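Local coordinates for protein putative branched-chain amino acid aminotransferase IlvE (Streptococcus mutans, PDB 4DQN) that probably transfers the amino group of leucine, isoleucine or valine to 2-oxoglutarate, using pyridoxal 5'-phosphate as cofactor, in branched-chain amino acid biosynthesis, at residues A[83-86]-A[87-91]; A[143-146]-A[147-150]; A[186-190]-A[191-195]. All blocks are in the same frame, centred on the assembly; numbering follows the deposited sequence.

Contact 1 of 3, residues A[83-86]-A[87-91]; sequences AERL and QRTAD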
# COMPACT_ATOMS: atom_id res chain seq x y z
N ALA A 83 15.47 -13.16 -3.78
CA ALA A 83 15.98 -12.10 -4.64
C ALA A 83 15.14 -11.98 -5.91
O ALA A 83 14.86 -10.88 -6.38
CB ALA A 83 17.45 -12.36 -5.00
N GLU A 84 14.75 -13.12 -6.47
CA GLU A 84 13.99 -13.14 -7.72
C GLU A 84 12.58 -12.65 -7.47
O GLU A 84 12.00 -11.94 -8.30
CB GLU A 84 14.03 -14.54 -8.35
CG GLU A 84 15.44 -14.93 -8.80
CD GLU A 84 15.56 -16.33 -9.41
OE1 GLU A 84 14.55 -17.08 -9.41
OE2 GLU A 84 16.67 -16.67 -9.87
N ARG A 85 12.02 -13.01 -6.31
CA ARG A 85 10.70 -12.51 -5.95
C ARG A 85 10.71 -10.99 -5.74
O ARG A 85 9.77 -10.29 -6.16
CB ARG A 85 10.14 -13.24 -4.72
CG ARG A 85 8.72 -12.81 -4.37
CD ARG A 85 8.09 -13.67 -3.29
NE ARG A 85 8.75 -13.53 -1.99
CZ ARG A 85 8.40 -14.19 -0.89
NH1 ARG A 85 7.39 -15.06 -0.93
NH2 ARG A 85 9.05 -14.00 0.25
N LEU A 86 11.76 -10.48 -5.10
CA LEU A 86 11.90 -9.04 -4.91
C LEU A 86 12.07 -8.32 -6.25
O LEU A 86 11.66 -7.17 -6.40
CB LEU A 86 13.11 -8.71 -4.01
CG LEU A 86 13.07 -7.58 -2.97
CD1 LEU A 86 14.44 -6.95 -2.73
CD2 LEU A 86 11.99 -6.53 -3.20
N GLN A 87 12.68 -9.00 -7.23
CA GLN A 87 12.86 -8.39 -8.54
C GLN A 87 11.51 -8.25 -9.24
O GLN A 87 11.22 -7.22 -9.85
CB GLN A 87 13.84 -9.21 -9.40
CG GLN A 87 15.31 -8.98 -9.04
CD GLN A 87 16.16 -10.22 -9.27
OE1 GLN A 87 15.73 -11.17 -9.94
NE2 GLN A 87 17.37 -10.21 -8.72
N ARG A 88 10.69 -9.29 -9.16
CA ARG A 88 9.36 -9.22 -9.75
C ARG A 88 8.49 -8.19 -9.01
O ARG A 88 7.71 -7.47 -9.62
CB ARG A 88 8.71 -10.59 -9.74
CG ARG A 88 9.28 -11.54 -10.78
CD ARG A 88 8.48 -12.82 -10.83
NE ARG A 88 8.82 -13.70 -9.72
CZ ARG A 88 9.87 -14.53 -9.73
NH1 ARG A 88 10.67 -14.58 -10.80
NH2 ARG A 88 10.13 -15.29 -8.68
N THR A 89 8.65 -8.12 -7.69
CA THR A 89 7.90 -7.15 -6.89
C THR A 89 8.29 -5.71 -7.26
O THR A 89 7.44 -4.81 -7.36
CB THR A 89 8.13 -7.40 -5.38
OG1 THR A 89 7.59 -8.68 -5.03
CG2 THR A 89 7.43 -6.36 -4.56
N ALA A 90 9.58 -5.50 -7.48
CA ALA A 90 10.09 -4.19 -7.88
C ALA A 90 9.51 -3.77 -9.23
O ALA A 90 9.08 -2.61 -9.42
CB ALA A 90 11.62 -4.25 -7.95
N ASP A 91 9.50 -4.71 -10.18
CA ASP A 91 8.97 -4.44 -11.50
C ASP A 91 7.53 -3.95 -11.41
O ASP A 91 7.14 -3.01 -12.10
CB ASP A 91 8.97 -5.72 -12.35
CG ASP A 91 10.35 -6.10 -12.86
OD1 ASP A 91 11.30 -5.29 -12.80
OD2 ASP A 91 10.46 -7.24 -13.36
O HOH W 1 12.03 -17.35 -8.53
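E84 and R88, one turn apart on helix 79-92, meet through a water on the solvent side of the helix, whereas R85 and T89, also one turn apart, belong to its buried side. The single helix thus offers a worked example of how i to i+4 spacing sorts loose from tight partners. On the loose side the water donates to E84 OE1 at 2.7 Å and accepts from R88 NH2 at 2.8 Å, lying at the guanidinium edge and in its plane. The two charged groups do not touch directly. R88 bends at chi3 (-78°), and with chi4 near -84° one guanidinium face lies over the helix backbone, with E84 O 3.6 Å above the plane and over its centre. The same carbonyl accepts R88 N at 3.1 Å, so E84 O meets both the backbone N-H and the guanidinium face of R88.

Q87 marks the transition. Its amide carbon CD presses against A83 O at 3.2 Å, and its OE1 rests 3.4 Å from E84 CA, while NE2 is tied down by V98 O and T100 OG1. The inner side is buried among neighbours: L86 reaches F103 of helix 100-113 and, with A90, L133 of strand 126-136, while T89 touches A60. An ordinary helix bond joins T89 N to R85 O at 2.9 Å. R85 leaves the helix on the side turned from 87-91; its NE forms a salt bridge with E62 and its NH1 bonds to P249 O. T89 OG1 bonds to K188 N, the backbone of the predicted cofactor lysine. The arrangement is that of an amphipathic alpha-helix, one flank hydrated and the other packed on the sheet and on the predicted cofactor-attachment lysine.

Contact 2 of 3, residues A[143-146]-A[147-150]; sequences HPAD and EYIF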
# COMPACT_ATOMS: atom_id res chain seq x y z
N HIS A 143 3.97 9.09 -8.92
CA HIS A 143 5.03 8.81 -9.89
C HIS A 143 6.12 8.02 -9.18
O HIS A 143 6.28 8.15 -7.97
CB HIS A 143 5.59 10.15 -10.38
CG HIS A 143 6.48 10.04 -11.57
ND1 HIS A 143 7.86 10.07 -11.48
CD2 HIS A 143 6.20 9.92 -12.89
CE1 HIS A 143 8.38 9.96 -12.68
NE2 HIS A 143 7.40 9.86 -13.56
N PRO A 144 6.88 7.18 -9.92
CA PRO A 144 7.95 6.49 -9.19
C PRO A 144 9.07 7.45 -8.77
O PRO A 144 9.31 8.47 -9.41
CB PRO A 144 8.47 5.45 -10.20
CG PRO A 144 8.01 5.93 -11.54
CD PRO A 144 6.72 6.68 -11.30
N ALA A 145 9.75 7.11 -7.67
CA ALA A 145 10.95 7.83 -7.24
C ALA A 145 12.06 7.72 -8.28
O ALA A 145 12.04 6.82 -9.13
CB ALA A 145 11.45 7.27 -5.91
N ASP A 146 13.04 8.61 -8.20
CA ASP A 146 14.29 8.31 -8.90
C ASP A 146 15.45 8.01 -7.95
O ASP A 146 16.56 7.71 -8.38
CB ASP A 146 14.65 9.35 -9.98
CG ASP A 146 14.64 10.76 -9.47
OD1 ASP A 146 14.95 10.99 -8.27
OD2 ASP A 146 14.33 11.65 -10.29
N GLU A 147 15.15 8.06 -6.65
CA GLU A 147 16.11 7.61 -5.62
C GLU A 147 15.51 6.46 -4.81
O GLU A 147 14.33 6.48 -4.49
CB GLU A 147 16.46 8.77 -4.67
CG GLU A 147 17.20 9.93 -5.33
CD GLU A 147 17.42 11.10 -4.39
OE1 GLU A 147 17.74 10.86 -3.20
OE2 GLU A 147 17.26 12.26 -4.82
N TYR A 148 16.31 5.44 -4.50
CA TYR A 148 15.81 4.31 -3.72
C TYR A 148 16.79 3.90 -2.65
O TYR A 148 18.00 4.12 -2.77
CB TYR A 148 15.53 3.11 -4.65
CG TYR A 148 14.42 3.41 -5.63
CD1 TYR A 148 14.68 4.10 -6.80
CD2 TYR A 148 13.11 3.03 -5.35
CE1 TYR A 148 13.66 4.41 -7.69
CE2 TYR A 148 12.07 3.33 -6.24
CZ TYR A 148 12.37 4.01 -7.41
OH TYR A 148 11.36 4.31 -8.30
N ILE A 149 16.26 3.30 -1.59
CA ILE A 149 17.10 2.65 -0.58
C ILE A 149 16.85 1.16 -0.59
O ILE A 149 15.70 0.74 -0.64
CB ILE A 149 16.82 3.21 0.83
CG1 ILE A 149 17.32 4.65 0.93
CG2 ILE A 149 17.52 2.37 1.91
CD1 ILE A 149 17.02 5.32 2.27
N PHE A 150 17.93 0.37 -0.57
CA PHE A 150 17.82 -1.06 -0.29
C PHE A 150 18.58 -1.32 1.01
O PHE A 150 19.78 -1.04 1.11
CB PHE A 150 18.39 -1.91 -1.43
CG PHE A 150 18.40 -3.41 -1.14
CD1 PHE A 150 17.21 -4.10 -0.91
CD2 PHE A 150 19.60 -4.11 -1.11
CE1 PHE A 150 17.22 -5.49 -0.64
CE2 PHE A 150 19.63 -5.49 -0.85
CZ PHE A 150 18.44 -6.18 -0.61
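Y148 turns its ring back over A145, in an arrangement that resembles a tyrosine corner, here reaching three residues back along the chain. It occurs where a loop enters strand 147-157 of the antiparallel sheet. With CG beside the backbone N, the phenol is swung toward the preceding loop rather than along the strand. A145 CB then lies over one ring face, 4.1 Å from the centroid and 26° off the normal, a CH-pi contact whose closest carbon is CZ. The hydroxyl continues past the methyl to the backbone: Y148 OH donates to A145 O at 2.7 Å, though the bond is weak. P144 CB approaches the same hydroxyl oxygen at 3.6 Å, so the end of the phenol meets two consecutive loop residues.

Q58 adds a second hold on this corner, its OE1 accepting from A145 N and its NE2 making a weak bond to Y148 OH. The tyrosine side chain also touches M95, P96 and W34, while P144 packs against L197 of the second subunit. The strand itself is paired on both sides, E147 and I149 with strand 126-136 and Y148 and F150 with strand 24-30.

A different orientation holds for D146 and E147. These acidic side chains run alongside one another, pointing the same way, and their carboxylate planes are only 4° apart. D146 has its CG between the backbone N and the carbonyl carbon (chi1 52°), which brings the carboxylate round to the side of its neighbour. Two like charges so placed would be expected to raise each other's pKa slightly. The closest approach of the acid groups is D146 OD1 to E147 OE2, at 4.3 Å.

Contact 3 of 3, residues A[186-190]-A[191-195]; sequences AAKVG and GNYAA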
# COMPACT_ATOMS: atom_id res chain seq x y z
N ALA A 186 0.38 -10.36 -5.90
CA ALA A 186 1.50 -11.28 -6.17
C ALA A 186 2.85 -10.59 -5.92
O ALA A 186 3.92 -11.14 -6.23
CB ALA A 186 1.41 -11.81 -7.60
N ALA A 187 2.78 -9.39 -5.36
CA ALA A 187 3.97 -8.60 -5.04
C ALA A 187 4.04 -8.40 -3.52
O ALA A 187 3.04 -8.05 -2.89
CB ALA A 187 3.92 -7.25 -5.77
N LYS A 188 5.22 -8.62 -2.92
CA LYS A 188 5.37 -8.45 -1.48
C LYS A 188 5.51 -6.97 -1.13
O LYS A 188 6.62 -6.48 -0.87
CB LYS A 188 6.58 -9.24 -0.97
CG LYS A 188 6.52 -9.63 0.52
CD LYS A 188 7.49 -10.77 0.78
CE LYS A 188 7.48 -11.21 2.24
NZ LYS A 188 6.15 -11.74 2.65
N VAL A 189 4.39 -6.25 -1.13
CA VAL A 189 4.41 -4.81 -0.90
C VAL A 189 3.51 -4.42 0.27
O VAL A 189 2.50 -5.08 0.55
CB VAL A 189 3.99 -4.03 -2.16
CG1 VAL A 189 4.93 -4.34 -3.30
CG2 VAL A 189 2.56 -4.39 -2.57
N GLY A 190 3.87 -3.34 0.95
CA GLY A 190 3.11 -2.87 2.10
C GLY A 190 1.62 -2.70 1.90
O GLY A 190 0.83 -2.91 2.83
N GLY A 191 1.21 -2.33 0.68
CA GLY A 191 -0.20 -2.07 0.42
C GLY A 191 -1.10 -3.27 0.73
O GLY A 191 -2.21 -3.12 1.25
N ASN A 192 -0.61 -4.47 0.41
CA ASN A 192 -1.36 -5.69 0.68
C ASN A 192 -1.51 -5.90 2.17
O ASN A 192 -2.54 -6.37 2.64
CB ASN A 192 -0.65 -6.92 0.09
CG ASN A 192 -0.43 -6.81 -1.41
OD1 ASN A 192 -1.08 -6.00 -2.08
ND2 ASN A 192 0.49 -7.62 -1.94
N TYR A 193 -0.47 -5.57 2.92
CA TYR A 193 -0.48 -5.78 4.36
C TYR A 193 -1.36 -4.77 5.08
O TYR A 193 -2.06 -5.12 6.04
CB TYR A 193 0.95 -5.78 4.91
CG TYR A 193 1.73 -7.03 4.53
CD1 TYR A 193 2.32 -7.15 3.28
CD2 TYR A 193 1.88 -8.08 5.43
CE1 TYR A 193 3.03 -8.29 2.92
CE2 TYR A 193 2.60 -9.22 5.08
CZ TYR A 193 3.16 -9.32 3.83
OH TYR A 193 3.89 -10.44 3.47
N ALA A 194 -1.33 -3.52 4.63
CA ALA A 194 -2.22 -2.49 5.19
C ALA A 194 -3.69 -2.91 5.11
O ALA A 194 -4.46 -2.72 6.06
CB ALA A 194 -2.00 -1.14 4.47
N ALA A 195 -4.07 -3.46 3.96
CA ALA A 195 -5.44 -3.93 3.77
C ALA A 195 -5.78 -5.06 4.73
O ALA A 195 -6.95 -5.25 5.09
CB ALA A 195 -5.63 -4.38 2.32
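The predicted cofactor-attachment site of this aminotransferase brings K188 and Y193 together where the loop after strand 168-172 runs into helix 190-205. No pyridoxal phosphate is attached to the lysine in this structure, and its NZ donates a hydrogen bond to Y193 OH at 2.7 Å. The lysine chain leaves with CG anti to the backbone N and stays extended until chi4 (63°), where a final bend turns the amine to the phenol. The two side chains run obliquely to each other, and the amine arrives at the edge of the ring, near its plane. K188 is also the centre of an inverse gamma turn, closed by a weak bond from V189 N to A187 O of 2.9 Å.

Beyond the turn, V189 O receives N192 N (i to i+3) at 3.2 Å, with the donor well above the carbonyl plane. The same oxygen lies in the plane of the Y193 ring, at its edge, 3.4 Å from CD1. G190 O takes A194 N at 2.9 Å, nearly in line with the C=O bond, an i to i+4 bond. N192 turns back toward the loop: its ND2 lies 2.8 Å from A187 O, at an angle too poor for a hydrogen bond, and 3.9 Å from V189 CG2. ND2 gives its hydrogen bond to T184 O.

Y193 has further company, with R178 in a cation-pi contact, F61 meeting its ring, and Y56 of the second subunit doing likewise. A194 packs on G57 of that subunit. The arrangement, a lysine followed by a helix that touches the second subunit, is consistent with the predicted cofactor site of this class-IV aminotransferase.

The three contacts follow one another along the chain of this class-IV aminotransferase, and contact 1 touches both of the others. Its centre lies about 15 Å from that of contact 2 and about 13 Å from that of contact 3. Helix 79-92 packs against the antiparallel sheet containing strand 147-157, where L86 CD1 meets F150 CE1 at 3.8 Å. It also meets the lysine loop, with T89 CG2 3.5 Å from V189 CG1. Contacts 2 and 3 have centres about 18 Å apart and do not touch, yet both reach the second subunit. Helix 79-92 thus touches both the sheet and the lysine loop, which itself also meets strand 59-68.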